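Local coordinates for beta-N-acetylglucosaminidase-like protein Glycoside hydrolase family 20 (Flavobacterium johnsoniae, PDB 6YHH) that probably hydrolyses terminal N-acetylhexosamine residues as a family 20 beta-N-acetylglucosaminidase (chitobiase) in bacterial chitin degradation, at residues Pro37-Ile41 with Asp110-Leu114; Glu92-Leu96 with His115-Leu120; Leu9-Gln14 with Ala472-Ala478; Leu88-Glu92 with Pro142-Arg147. Numbering follows the deposited sequence.

Contact 1: Pro37-Ile41 with Asp110-Leu114; sequences PDSRI and DLGAL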
loop_
_atom_site.group_PDB
_atom_site.type_symbol
_atom_site.label_atom_id
_atom_site.label_comp_id
_atom_site.label_asym_id
_atom_site.label_seq_id
_atom_site.Cartn_x
_atom_site.Cartn_y
_atom_site.Cartn_z
ATOM N N PRO A 37 -6.107 27.615 -18.163
ATOM C CA PRO A 37 -5.235 26.413 -17.878
ATOM C C PRO A 37 -5.505 25.207 -18.762
ATOM O O PRO A 37 -6.607 25.061 -19.351
ATOM C CB PRO A 37 -5.689 26.024 -16.484
ATOM C CG PRO A 37 -7.141 26.419 -16.449
ATOM C CD PRO A 37 -7.214 27.748 -17.205
ATOM N N ASP A 38 -4.526 24.315 -18.815
ATOM C CA ASP A 38 -4.725 22.982 -19.319
ATOM C C ASP A 38 -5.665 22.268 -18.388
ATOM O O ASP A 38 -5.689 22.568 -17.193
ATOM C CB ASP A 38 -3.368 22.211 -19.459
ATOM C CG ASP A 38 -3.535 20.855 -20.015
ATOM O OD1 ASP A 38 -3.481 20.666 -21.271
ATOM O OD2 ASP A 38 -3.752 19.880 -19.197
ATOM N N SER A 39 -6.454 21.314 -18.907
ATOM C CA SER A 39 -7.408 20.570 -18.072
ATOM C C SER A 39 -6.809 19.769 -16.918
ATOM O O SER A 39 -7.517 19.404 -15.981
ATOM C CB SER A 39 -8.242 19.613 -18.942
ATOM O OG SER A 39 -7.425 18.692 -19.647
ATOM N N ARG A 40 -5.497 19.547 -16.908
ATOM C CA ARG A 40 -4.869 18.882 -15.737
ATOM C C ARG A 40 -5.051 19.649 -14.466
ATOM O O ARG A 40 -4.962 19.121 -13.353
ATOM C CB ARG A 40 -3.378 18.658 -16.002
ATOM C CG ARG A 40 -2.489 19.906 -16.014
ATOM C CD ARG A 40 -0.976 19.639 -16.179
ATOM N NE ARG A 40 -0.681 18.922 -17.430
ATOM C CZ ARG A 40 -0.497 19.473 -18.616
ATOM N NH1 ARG A 40 -0.516 20.818 -18.721
ATOM N NH2 ARG A 40 -0.356 18.719 -19.679
ATOM N N ILE A 41 -5.429 20.932 -14.595
ATOM C CA ILE A 41 -5.642 21.710 -13.381
ATOM C C ILE A 41 -6.818 21.148 -12.551
ATOM O O ILE A 41 -6.828 21.300 -11.307
ATOM C CB ILE A 41 -5.846 23.241 -13.716
ATOM C CG1 ILE A 41 -5.825 24.117 -12.490
ATOM C CG2 ILE A 41 -7.210 23.414 -14.386
ATOM C CD1 ILE A 41 -4.519 24.176 -11.715
ATOM N N ASP A 110 -1.036 26.217 -15.681
ATOM C CA ASP A 110 -1.407 25.215 -14.687
ATOM C C ASP A 110 -0.159 24.559 -14.059
ATOM O O ASP A 110 -0.244 24.106 -12.942
ATOM C CB ASP A 110 -2.270 24.144 -15.324
ATOM C CG ASP A 110 -1.725 23.747 -16.628
ATOM O OD1 ASP A 110 -2.024 24.483 -17.627
ATOM O OD2 ASP A 110 -0.948 22.781 -16.745
ATOM N N LEU A 111 1.002 24.506 -14.706
ATOM C CA LEU A 111 2.162 23.834 -14.098
ATOM C C LEU A 111 2.600 24.600 -12.847
ATOM O O LEU A 111 2.798 24.017 -11.767
ATOM C CB LEU A 111 3.303 23.699 -15.069
ATOM C CG LEU A 111 3.046 22.892 -16.311
ATOM C CD1 LEU A 111 4.252 22.939 -17.177
ATOM C CD2 LEU A 111 2.663 21.452 -16.048
ATOM N N GLY A 112 2.725 25.920 -12.945
ATOM C CA GLY A 112 2.992 26.724 -11.773
ATOM C C GLY A 112 1.894 26.689 -10.733
ATOM O O GLY A 112 2.153 26.656 -9.533
ATOM N N ALA A 113 0.641 26.681 -11.162
ATOM C CA ALA A 113 -0.455 26.596 -10.184
ATOM C C ALA A 113 -0.456 25.280 -9.401
ATOM O O ALA A 113 -0.713 25.284 -8.221
ATOM C CB ALA A 113 -1.784 26.809 -10.819
ATOM N N LEU A 114 -0.178 24.171 -10.096
ATOM C CA LEU A 114 -0.052 22.877 -9.408
ATOM C C LEU A 114 1.028 22.945 -8.331
ATOM O O LEU A 114 0.870 22.457 -7.238
ATOM C CB LEU A 114 0.229 21.750 -10.372
ATOM C CG LEU A 114 -0.928 21.393 -11.277
ATOM C CD1 LEU A 114 -0.506 20.346 -12.254
ATOM C CD2 LEU A 114 -2.157 20.951 -10.509
#
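Asp110, the first residue of helix 110-123, loses more surface to this contact than any other residue, and both of its carboxylate oxygens are engaged by the segment 37-41. OD1 accepts the backbone hydrogen bond of Asp38, with Asp38 N at 2.8 Å from Asp110 OD1, while Asp110 OD2 lies 2.8 Å from Arg40 NH1 in a hydrogen-bonded salt bridge at the edge of the guanidinium. Arg40 is the second centre. Its NH1 also lies 3.4 Å from Asp38 OD2, but that oxygen sits well out of the guanidinium plane, so the attraction is purely one of charge. The same Asp38 OD2 accepts from Arg40 N at 2.9 Å, a capping bond at the turn that leads into helix 40-56. The three residues thus form a salt-bridge network where two helices begin, helices that pack against the mixed beta-sheet of the non-catalytic alpha/beta domain of this family 20 enzyme. Arg40 reaches further still, to Asp221 through NH2, and its aliphatic portion rests on leucines, CD being 4.0 Å from Leu114 CD1 and 4.1 Å from Leu111 CD2. Ile41 supplies the apolar part: its CB approaches Asp110 CB at 4.0 Å, and its CD1 lies 3.9 Å from Ala113 CB and 4.2 Å from Leu114 CD2. Ala113 in turn touches Ile78 and Cys80 of strand 76-80.

Contact 2: Glu92-Leu96 with His115-Leu120; sequences ESYSL and HGLETL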
loop_
_atom_site.group_PDB
_atom_site.type_symbol
_atom_site.label_atom_id
_atom_site.label_comp_id
_atom_site.label_asym_id
_atom_site.label_seq_id
_atom_site.Cartn_x
_atom_site.Cartn_y
_atom_site.Cartn_z
ATOM N N GLU A 92 7.422 27.494 -15.004
ATOM C CA GLU A 92 6.779 26.773 -13.880
ATOM C C GLU A 92 6.607 27.704 -12.709
ATOM O O GLU A 92 6.357 27.268 -11.576
ATOM C CB GLU A 92 7.697 25.575 -13.450
ATOM C CG GLU A 92 7.765 24.499 -14.484
ATOM C CD GLU A 92 8.647 23.381 -13.961
ATOM O OE1 GLU A 92 8.112 22.622 -13.103
ATOM O OE2 GLU A 92 9.846 23.317 -14.303
ATOM N N SER A 93 6.723 28.998 -12.968
ATOM C CA SER A 93 6.623 29.991 -11.886
ATOM C C SER A 93 5.197 30.182 -11.375
ATOM O O SER A 93 4.236 29.848 -12.062
ATOM C CB SER A 93 7.107 31.374 -12.375
ATOM O OG SER A 93 6.304 31.984 -13.398
ATOM N N TYR A 94 5.063 30.771 -10.184
ATOM C CA TYR A 94 3.756 31.098 -9.633
ATOM C C TYR A 94 3.971 32.104 -8.549
ATOM O O TYR A 94 5.114 32.243 -8.034
ATOM C CB TYR A 94 2.990 29.858 -9.062
ATOM C CG TYR A 94 3.682 29.265 -7.838
ATOM C CD1 TYR A 94 4.760 28.360 -7.981
ATOM C CD2 TYR A 94 3.361 29.681 -6.561
ATOM C CE1 TYR A 94 5.445 27.901 -6.873
ATOM C CE2 TYR A 94 4.043 29.232 -5.462
ATOM C CZ TYR A 94 5.096 28.376 -5.587
ATOM O OH TYR A 94 5.793 28.042 -4.430
ATOM N N SER A 95 2.864 32.794 -8.189
ATOM C CA SER A 95 2.808 33.570 -6.950
ATOM C C SER A 95 1.611 33.103 -6.131
ATOM O O SER A 95 0.618 32.605 -6.671
ATOM C CB SER A 95 2.691 35.087 -7.180
ATOM O OG SER A 95 1.503 35.310 -7.853
ATOM N N LEU A 96 1.809 33.144 -4.849
ATOM C CA LEU A 96 0.843 32.749 -3.859
ATOM C C LEU A 96 0.729 33.865 -2.847
ATOM O O LEU A 96 1.677 34.242 -2.208
ATOM C CB LEU A 96 1.316 31.419 -3.143
ATOM C CG LEU A 96 0.564 31.019 -1.878
ATOM C CD1 LEU A 96 -0.912 30.808 -2.257
ATOM C CD2 LEU A 96 1.145 29.732 -1.272
ATOM N N HIS A 115 2.148 23.575 -8.642
ATOM C CA HIS A 115 3.192 23.748 -7.671
ATOM C C HIS A 115 2.708 24.594 -6.503
ATOM O O HIS A 115 2.996 24.347 -5.302
ATOM C CB HIS A 115 4.458 24.419 -8.294
ATOM C CG HIS A 115 5.151 23.621 -9.360
ATOM N ND1 HIS A 115 5.268 22.227 -9.340
ATOM C CD2 HIS A 115 5.801 24.032 -10.469
ATOM C CE1 HIS A 115 5.956 21.832 -10.400
ATOM N NE2 HIS A 115 6.314 22.921 -11.088
ATOM N N GLY A 116 2.001 25.675 -6.824
ATOM C CA GLY A 116 1.548 26.553 -5.752
ATOM C C GLY A 116 0.608 25.912 -4.800
ATOM O O GLY A 116 0.581 26.268 -3.612
ATOM N N LEU A 117 -0.205 24.956 -5.296
ATOM C CA LEU A 117 -1.060 24.234 -4.389
ATOM C C LEU A 117 -0.255 23.427 -3.343
ATOM O O LEU A 117 -0.639 23.314 -2.181
ATOM C CB LEU A 117 -1.963 23.290 -5.169
ATOM C CG LEU A 117 -3.034 23.929 -6.079
ATOM C CD1 LEU A 117 -3.647 22.799 -6.911
ATOM C CD2 LEU A 117 -3.982 24.727 -5.235
ATOM N N GLU A 118 0.911 22.919 -3.756
ATOM C CA GLU A 118 1.791 22.191 -2.823
ATOM C C GLU A 118 2.375 23.108 -1.789
ATOM O O GLU A 118 2.448 22.778 -0.629
ATOM C CB GLU A 118 2.901 21.463 -3.543
ATOM C CG GLU A 118 2.366 20.420 -4.533
ATOM C CD GLU A 118 1.610 19.261 -3.881
ATOM O OE1 GLU A 118 1.712 19.047 -2.639
ATOM O OE2 GLU A 118 0.971 18.514 -4.693
ATOM N N THR A 119 2.769 24.306 -2.198
ATOM C CA THR A 119 3.262 25.281 -1.240
ATOM C C THR A 119 2.184 25.648 -0.250
ATOM O O THR A 119 2.464 25.810 0.970
ATOM C CB THR A 119 3.800 26.540 -1.959
ATOM O OG1 THR A 119 4.727 26.134 -2.931
ATOM C CG2 THR A 119 4.450 27.483 -0.995
ATOM N N LEU A 120 0.978 25.926 -0.762
ATOM C CA LEU A 120 -0.183 26.232 0.103
ATOM C C LEU A 120 -0.419 25.157 1.173
ATOM O O LEU A 120 -0.619 25.469 2.353
ATOM C CB LEU A 120 -1.444 26.555 -0.736
ATOM C CG LEU A 120 -2.618 27.062 0.077
ATOM C CD1 LEU A 120 -2.345 28.181 1.040
ATOM C CD2 LEU A 120 -3.751 27.358 -0.868
#
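Helix 110-123 packs on the beta-sheet of the alpha/beta domain, running nearly along strand 94-99; the short axes of 94-96 and 115-120 approach to 8.7 Å, with their directions only 30° from parallel. His115 comes first. Its NE2 donates to Glu92 OE1 at 2.7 Å, a His-carboxylate hydrogen bond in the ring plane, and Glu92 OE1 also receives Arg147 in a salt bridge. The CB of His115 lies 3.9 Å from Tyr94 CE1. Gly116 follows, where the CA atoms of the two segments come closest, Tyr94 CA to Gly116 CA 6.4 Å. Gly116 CA sits 3.8 Å from the centroid of the Tyr94 ring and 15° off the normal, a CH-pi contact over the face. A beta carbon at this position would crowd Tyr94 CD2, so the missing side chain lets the ring lie directly on the helix backbone. Further on, Thr119 OG1 and Tyr94 OH are hydrogen-bonded at 2.7 Å, either being a possible donor, and Thr119 OG1 is also hydrogen-bonded to Lys174 NZ; the methyl Thr119 CG2 is 4.0 Å from Leu96 CD2. Leu120 completes the apolar end, with its CB 4.1 Å from Leu96 CD2.

Contact 3: Leu9-Gln14 with Ala472-Ala478; sequences LMPWPQ and AERLWSA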
loop_
_atom_site.group_PDB
_atom_site.type_symbol
_atom_site.label_atom_id
_atom_site.label_comp_id
_atom_site.label_asym_id
_atom_site.label_seq_id
_atom_site.Cartn_x
_atom_site.Cartn_y
_atom_site.Cartn_z
ATOM N N LEU A 9 8.419 24.826 4.579
ATOM C CA LEU A 9 8.259 24.832 3.118
ATOM C C LEU A 9 9.425 24.110 2.517
ATOM O O LEU A 9 10.579 24.369 2.900
ATOM C CB LEU A 9 8.215 26.253 2.520
ATOM C CG LEU A 9 7.215 27.180 3.198
ATOM C CD1 LEU A 9 7.204 28.592 2.573
ATOM C CD2 LEU A 9 5.809 26.582 3.233
ATOM N N MET A 10 9.206 23.249 1.510
ATOM C CA MET A 10 10.297 22.511 0.899
ATOM C C MET A 10 9.776 22.039 -0.478
ATOM O O MET A 10 8.720 21.402 -0.531
ATOM C CB MET A 10 10.733 21.280 1.683
ATOM C CG MET A 10 11.985 20.655 1.116
ATOM S SD MET A 10 12.600 19.240 2.093
ATOM C CE MET A 10 12.881 19.976 3.706
ATOM N N PRO A 11 10.432 22.374 -1.599
ATOM C CA PRO A 11 11.592 23.297 -1.647
ATOM C C PRO A 11 11.288 24.685 -1.042
ATOM O O PRO A 11 10.186 25.204 -1.235
ATOM C CB PRO A 11 11.826 23.442 -3.143
ATOM C CG PRO A 11 11.259 22.188 -3.746
ATOM C CD PRO A 11 10.020 21.910 -2.954
ATOM N N TRP A 12 12.300 25.266 -0.382
ATOM C CA TRP A 12 12.174 26.645 0.115
ATOM C C TRP A 12 11.967 27.589 -1.085
ATOM O O TRP A 12 12.770 27.526 -2.070
ATOM C CB TRP A 12 13.417 27.032 0.867
ATOM C CG TRP A 12 13.185 28.340 1.560
ATOM C CD1 TRP A 12 13.659 29.571 1.163
ATOM C CD2 TRP A 12 12.316 28.574 2.658
ATOM N NE1 TRP A 12 13.135 30.564 1.964
ATOM C CE2 TRP A 12 12.335 29.979 2.925
ATOM C CE3 TRP A 12 11.556 27.734 3.508
ATOM C CZ2 TRP A 12 11.600 30.554 3.983
ATOM C CZ3 TRP A 12 10.850 28.303 4.560
ATOM C CH2 TRP A 12 10.872 29.714 4.795
ATOM N N PRO A 13 10.871 28.381 -1.068
ATOM C CA PRO A 13 10.580 29.195 -2.250
ATOM C C PRO A 13 11.593 30.342 -2.464
ATOM O O PRO A 13 12.317 30.755 -1.540
ATOM C CB PRO A 13 9.227 29.763 -1.965
ATOM C CG PRO A 13 8.572 28.754 -1.016
ATOM C CD PRO A 13 9.734 28.369 -0.147
ATOM N N GLN A 14 11.654 30.813 -3.694
ATOM C CA GLN A 14 12.660 31.805 -4.130
ATOM C C GLN A 14 12.435 33.139 -3.356
ATOM O O GLN A 14 13.399 33.857 -3.041
ATOM C CB GLN A 14 12.613 32.072 -5.647
ATOM C CG GLN A 14 12.939 30.881 -6.578
ATOM C CD GLN A 14 14.387 30.425 -6.527
ATOM O OE1 GLN A 14 15.314 31.154 -6.052
ATOM N NE2 GLN A 14 14.599 29.164 -6.969
ATOM N N ALA A 472 14.988 17.329 -3.904
ATOM C CA ALA A 472 14.039 18.199 -4.571
ATOM C C ALA A 472 14.372 19.637 -4.266
ATOM O O ALA A 472 14.266 20.505 -5.136
ATOM C CB ALA A 472 12.600 17.860 -4.218
ATOM N N GLU A 473 14.681 19.915 -2.986
ATOM C CA GLU A 473 15.036 21.304 -2.625
ATOM C C GLU A 473 16.307 21.777 -3.330
ATOM O O GLU A 473 16.374 22.907 -3.919
ATOM C CB GLU A 473 15.164 21.471 -1.140
ATOM C CG GLU A 473 15.752 22.834 -0.753
ATOM C CD GLU A 473 15.315 23.218 0.630
ATOM O OE1 GLU A 473 16.129 23.160 1.578
ATOM O OE2 GLU A 473 14.074 23.447 0.800
ATOM N N ARG A 474 17.315 20.922 -3.398
ATOM C CA ARG A 474 18.497 21.297 -4.177
ATOM C C ARG A 474 18.207 21.607 -5.636
ATOM O O ARG A 474 18.843 22.477 -6.251
ATOM C CB ARG A 474 19.600 20.248 -4.064
ATOM C CG ARG A 474 20.908 20.563 -4.819
ATOM C CD ARG A 474 21.583 21.890 -4.456
ATOM N NE ARG A 474 21.750 21.924 -3.023
ATOM C CZ ARG A 474 21.293 22.878 -2.210
ATOM N NH1 ARG A 474 20.703 24.015 -2.607
ATOM N NH2 ARG A 474 21.444 22.664 -0.954
ATOM N N LEU A 475 17.269 20.922 -6.230
ATOM C CA LEU A 475 17.036 21.046 -7.634
ATOM C C LEU A 475 16.110 22.230 -7.949
ATOM O O LEU A 475 16.131 22.709 -9.073
ATOM C CB LEU A 475 16.464 19.730 -8.181
ATOM C CG LEU A 475 17.474 18.581 -8.066
ATOM C CD1 LEU A 475 16.782 17.303 -8.579
ATOM C CD2 LEU A 475 18.828 18.857 -8.704
ATOM N N TRP A 476 15.341 22.696 -6.960
ATOM C CA TRP A 476 14.377 23.810 -7.184
ATOM C C TRP A 476 14.883 25.126 -6.593
ATOM O O TRP A 476 14.810 26.179 -7.236
ATOM C CB TRP A 476 13.019 23.428 -6.551
ATOM C CG TRP A 476 12.004 24.570 -6.595
ATOM C CD1 TRP A 476 12.015 25.688 -5.828
ATOM C CD2 TRP A 476 10.894 24.677 -7.470
ATOM N NE1 TRP A 476 10.967 26.528 -6.208
ATOM C CE2 TRP A 476 10.255 25.901 -7.200
ATOM C CE3 TRP A 476 10.342 23.834 -8.450
ATOM C CZ2 TRP A 476 9.144 26.347 -7.911
ATOM C CZ3 TRP A 476 9.219 24.292 -9.156
ATOM C CH2 TRP A 476 8.634 25.533 -8.878
ATOM N N SER A 477 15.320 25.082 -5.343
ATOM C CA SER A 477 15.559 26.292 -4.558
ATOM C C SER A 477 16.890 26.959 -5.001
ATOM O O SER A 477 17.716 26.414 -5.741
ATOM C CB SER A 477 15.681 25.957 -3.087
ATOM O OG SER A 477 14.415 25.516 -2.566
ATOM N N ALA A 478 17.064 28.149 -4.488
ATOM C CA ALA A 478 18.275 28.915 -4.792
ATOM C C ALA A 478 19.524 28.157 -4.331
ATOM O O ALA A 478 19.489 27.438 -3.340
ATOM C CB ALA A 478 18.197 30.266 -4.047
HETATM O O HOH W 1 14.907 29.307 -2.968
#
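Two hydrogen bonds fix the backbone of Trp12: its N donates to Glu473 OE2 at 2.8 Å, and Ser477 OG donates to Trp12 O at 2.6 Å. A water joins in, donating to Trp12 O and accepting from Ala478 N, each at 2.9 Å. Glu473 is shared, since OE2 also pairs with Arg490 and OE1 meets the hydroxyl of Tyr424. Pro11, which follows a cis peptide bond, packs against the end of the helix, its CB 3.5 Å from Trp476 CD1 and 3.4 Å from Ser477 OG and its CG 3.7 Å from Ala472 O; Met10 CG approaches Glu473 OE2 at 3.5 Å. Gln14 OE1 lies 3.6 Å from Ala478 CB, while its amide NE2 bonds to Phe141 O. The contact ties the N-terminal segment that leads into strand 15-19 to the end of helix 467-476 in the catalytic TIM-barrel domain. Around it, Met10 packs on helix 484-497, Leu9 on helix 110-123, and Pro13 on strand 131-140, whose Asp140 accepts from Trp476 NE1.

Contact 4: Leu88-Glu92 with Pro142-Arg147; sequences LYEDE and PRFTWR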
loop_
_atom_site.group_PDB
_atom_site.type_symbol
_atom_site.label_atom_id
_atom_site.label_comp_id
_atom_site.label_asym_id
_atom_site.label_seq_id
_atom_site.Cartn_x
_atom_site.Cartn_y
_atom_site.Cartn_z
ATOM N N LEU A 88 10.587 20.062 -20.906
ATOM C CA LEU A 88 11.569 20.908 -20.285
ATOM C C LEU A 88 11.382 22.396 -20.776
ATOM O O LEU A 88 10.662 22.652 -21.779
ATOM C CB LEU A 88 12.924 20.469 -20.787
ATOM C CG LEU A 88 13.303 19.026 -20.544
ATOM C CD1 LEU A 88 14.756 18.867 -21.008
ATOM C CD2 LEU A 88 13.115 18.705 -19.076
ATOM N N TYR A 89 11.988 23.284 -20.026
ATOM C CA TYR A 89 12.015 24.730 -20.228
ATOM C C TYR A 89 10.669 25.386 -20.108
ATOM O O TYR A 89 10.495 26.480 -20.615
ATOM C CB TYR A 89 12.572 25.058 -21.616
ATOM C CG TYR A 89 13.830 24.344 -21.987
ATOM C CD1 TYR A 89 15.048 24.732 -21.382
ATOM C CD2 TYR A 89 13.853 23.438 -23.028
ATOM C CE1 TYR A 89 16.222 24.092 -21.684
ATOM C CE2 TYR A 89 15.105 22.773 -23.381
ATOM C CZ TYR A 89 16.245 23.112 -22.685
ATOM O OH TYR A 89 17.496 22.547 -23.062
ATOM N N GLU A 90 9.665 24.772 -19.473
ATOM C CA GLU A 90 8.424 25.452 -19.261
ATOM C C GLU A 90 8.565 26.495 -18.187
ATOM O O GLU A 90 9.358 26.384 -17.267
ATOM C CB GLU A 90 7.359 24.456 -18.814
ATOM C CG GLU A 90 6.873 23.504 -19.849
ATOM C CD GLU A 90 5.919 24.189 -20.811
ATOM O OE1 GLU A 90 4.801 24.716 -20.396
ATOM O OE2 GLU A 90 6.360 24.252 -21.980
ATOM N N ASP A 91 7.729 27.518 -18.276
ATOM C CA ASP A 91 7.608 28.488 -17.216
ATOM C C ASP A 91 6.767 27.871 -16.106
ATOM O O ASP A 91 5.538 27.637 -16.278
ATOM C CB ASP A 91 6.883 29.779 -17.747
ATOM C CG ASP A 91 6.760 30.823 -16.716
ATOM O OD1 ASP A 91 6.870 30.566 -15.528
ATOM O OD2 ASP A 91 6.454 32.008 -17.031
ATOM N N GLU A 92 7.422 27.494 -15.004
ATOM C CA GLU A 92 6.779 26.773 -13.880
ATOM C C GLU A 92 6.607 27.704 -12.709
ATOM O O GLU A 92 6.357 27.268 -11.576
ATOM C CB GLU A 92 7.697 25.575 -13.450
ATOM C CG GLU A 92 7.765 24.499 -14.484
ATOM C CD GLU A 92 8.647 23.381 -13.961
ATOM O OE1 GLU A 92 8.112 22.622 -13.103
ATOM O OE2 GLU A 92 9.846 23.317 -14.303
ATOM N N PRO A 142 11.592 27.373 -10.368
ATOM C CA PRO A 142 12.683 26.462 -10.154
ATOM C C PRO A 142 14.060 26.949 -10.637
ATOM O O PRO A 142 14.183 27.526 -11.743
ATOM C CB PRO A 142 12.255 25.224 -11.025
ATOM C CG PRO A 142 11.442 25.801 -12.124
ATOM C CD PRO A 142 10.760 26.979 -11.501
ATOM N N ARG A 143 15.113 26.544 -9.923
ATOM C CA ARG A 143 16.466 26.756 -10.365
ATOM C C ARG A 143 16.847 25.964 -11.580
ATOM O O ARG A 143 17.493 26.517 -12.518
ATOM C CB ARG A 143 17.441 26.456 -9.205
ATOM C CG ARG A 143 18.913 26.735 -9.536
ATOM C CD ARG A 143 19.821 26.406 -8.348
ATOM N NE ARG A 143 21.204 26.532 -8.789
ATOM C CZ ARG A 143 22.219 25.850 -8.231
ATOM N NH1 ARG A 143 22.011 25.015 -7.222
ATOM N NH2 ARG A 143 23.449 25.930 -8.712
ATOM N N PHE A 144 16.431 24.679 -11.677
ATOM C CA PHE A 144 16.759 23.830 -12.818
ATOM C C PHE A 144 15.489 23.333 -13.414
ATOM O O PHE A 144 14.488 23.065 -12.663
ATOM C CB PHE A 144 17.594 22.582 -12.376
ATOM C CG PHE A 144 18.962 22.928 -11.845
ATOM C CD1 PHE A 144 19.978 23.271 -12.738
ATOM C CD2 PHE A 144 19.256 22.929 -10.478
ATOM C CE1 PHE A 144 21.243 23.625 -12.244
ATOM C CE2 PHE A 144 20.515 23.259 -10.019
ATOM C CZ PHE A 144 21.509 23.591 -10.921
ATOM N N THR A 145 15.542 23.101 -14.706
ATOM C CA THR A 145 14.359 22.597 -15.382
ATOM C C THR A 145 14.101 21.052 -15.297
ATOM O O THR A 145 12.966 20.634 -15.460
ATOM C CB THR A 145 14.330 23.063 -16.896
ATOM O OG1 THR A 145 13.000 22.989 -17.409
ATOM C CG2 THR A 145 15.250 22.258 -17.775
ATOM N N TRP A 146 15.153 20.262 -15.084
ATOM C CA TRP A 146 15.093 18.797 -15.007
ATOM C C TRP A 146 15.281 18.452 -13.569
ATOM O O TRP A 146 16.342 18.620 -13.041
ATOM C CB TRP A 146 16.204 18.185 -15.895
ATOM C CG TRP A 146 16.153 16.708 -15.973
ATOM C CD1 TRP A 146 16.196 15.804 -14.915
ATOM C CD2 TRP A 146 16.036 15.937 -17.165
ATOM N NE1 TRP A 146 16.138 14.507 -15.399
ATOM C CE2 TRP A 146 15.983 14.549 -16.762
ATOM C CE3 TRP A 146 15.907 16.263 -18.509
ATOM C CZ2 TRP A 146 15.934 13.537 -17.683
ATOM C CZ3 TRP A 146 15.796 15.239 -19.433
ATOM C CH2 TRP A 146 15.825 13.882 -18.989
ATOM N N ARG A 147 14.207 18.045 -12.896
ATOM C CA ARG A 147 14.235 17.736 -11.477
ATOM C C ARG A 147 13.575 16.352 -11.302
ATOM O O ARG A 147 12.350 16.221 -11.234
ATOM C CB ARG A 147 13.516 18.794 -10.657
ATOM C CG ARG A 147 14.011 20.203 -11.001
ATOM C CD ARG A 147 13.314 21.259 -10.219
ATOM N NE ARG A 147 11.866 21.199 -10.289
ATOM C CZ ARG A 147 11.147 21.585 -11.338
ATOM N NH1 ARG A 147 11.731 22.213 -12.367
ATOM N NH2 ARG A 147 9.874 21.396 -11.354
HETATM O O HOH W 2 11.183 24.627 -16.188
#
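This is a mainly polar interdomain contact, in which a loop of the alpha/beta domain meets the segment that enters the first strand of the TIM barrel. Its strongest element is a two-pronged salt bridge: Arg147 NH2 donates to Glu92 OE1 at 2.8 Å and Arg147 NH1 to Glu92 OE2 at 2.9 Å. Arg147 NH1 additionally donates to Phe144 O at 2.9 Å, a bond within its own segment, and Glu92 OE1 is shared with His115 NE2. Thr145 OG1 forms the second join, accepting from Tyr89 N at 2.8 Å. A water links the two, accepting from Thr145 OG1 at 2.7 Å and donating to Glu92 OE2 at 2.7 Å and to Glu90 O at 2.8 Å. Pro142 CG lies against the same carboxylate, 3.7 Å from Glu92 OE2. Apolar contact is slighter, with Leu88 CD2 3.8 Å from Trp146 CE3. Outside the two segments, Leu444 of strand 443-450 is touched by Leu88, Tyr89 and Trp146, Pro142 meets Trp476 of helix 467-476, and Arg147 reaches His115 of helix 110-123.

In the fold
Contacts 1 and 2 lie within the alpha/beta domain and share helix 110-123, their centres 10 Å apart; contacts 3 and 4 join that domain to the barrel, with centres 12 Å apart. Glu92 couples contacts 2 and 4, facing both the helix and the barrel strand. Trp476 couples contacts 2 and 3 by an edge-to-face meeting with His115, where Trp476 CH2 comes within 3.6 Å of His115 CD2. Contacts 3 and 4 are bridged by a probable hydrogen bond from Arg143 N to Trp476 O at 2.7 Å. Contacts 1 and 3 do not touch. All four lie away from the predicted proton donor, Glu317.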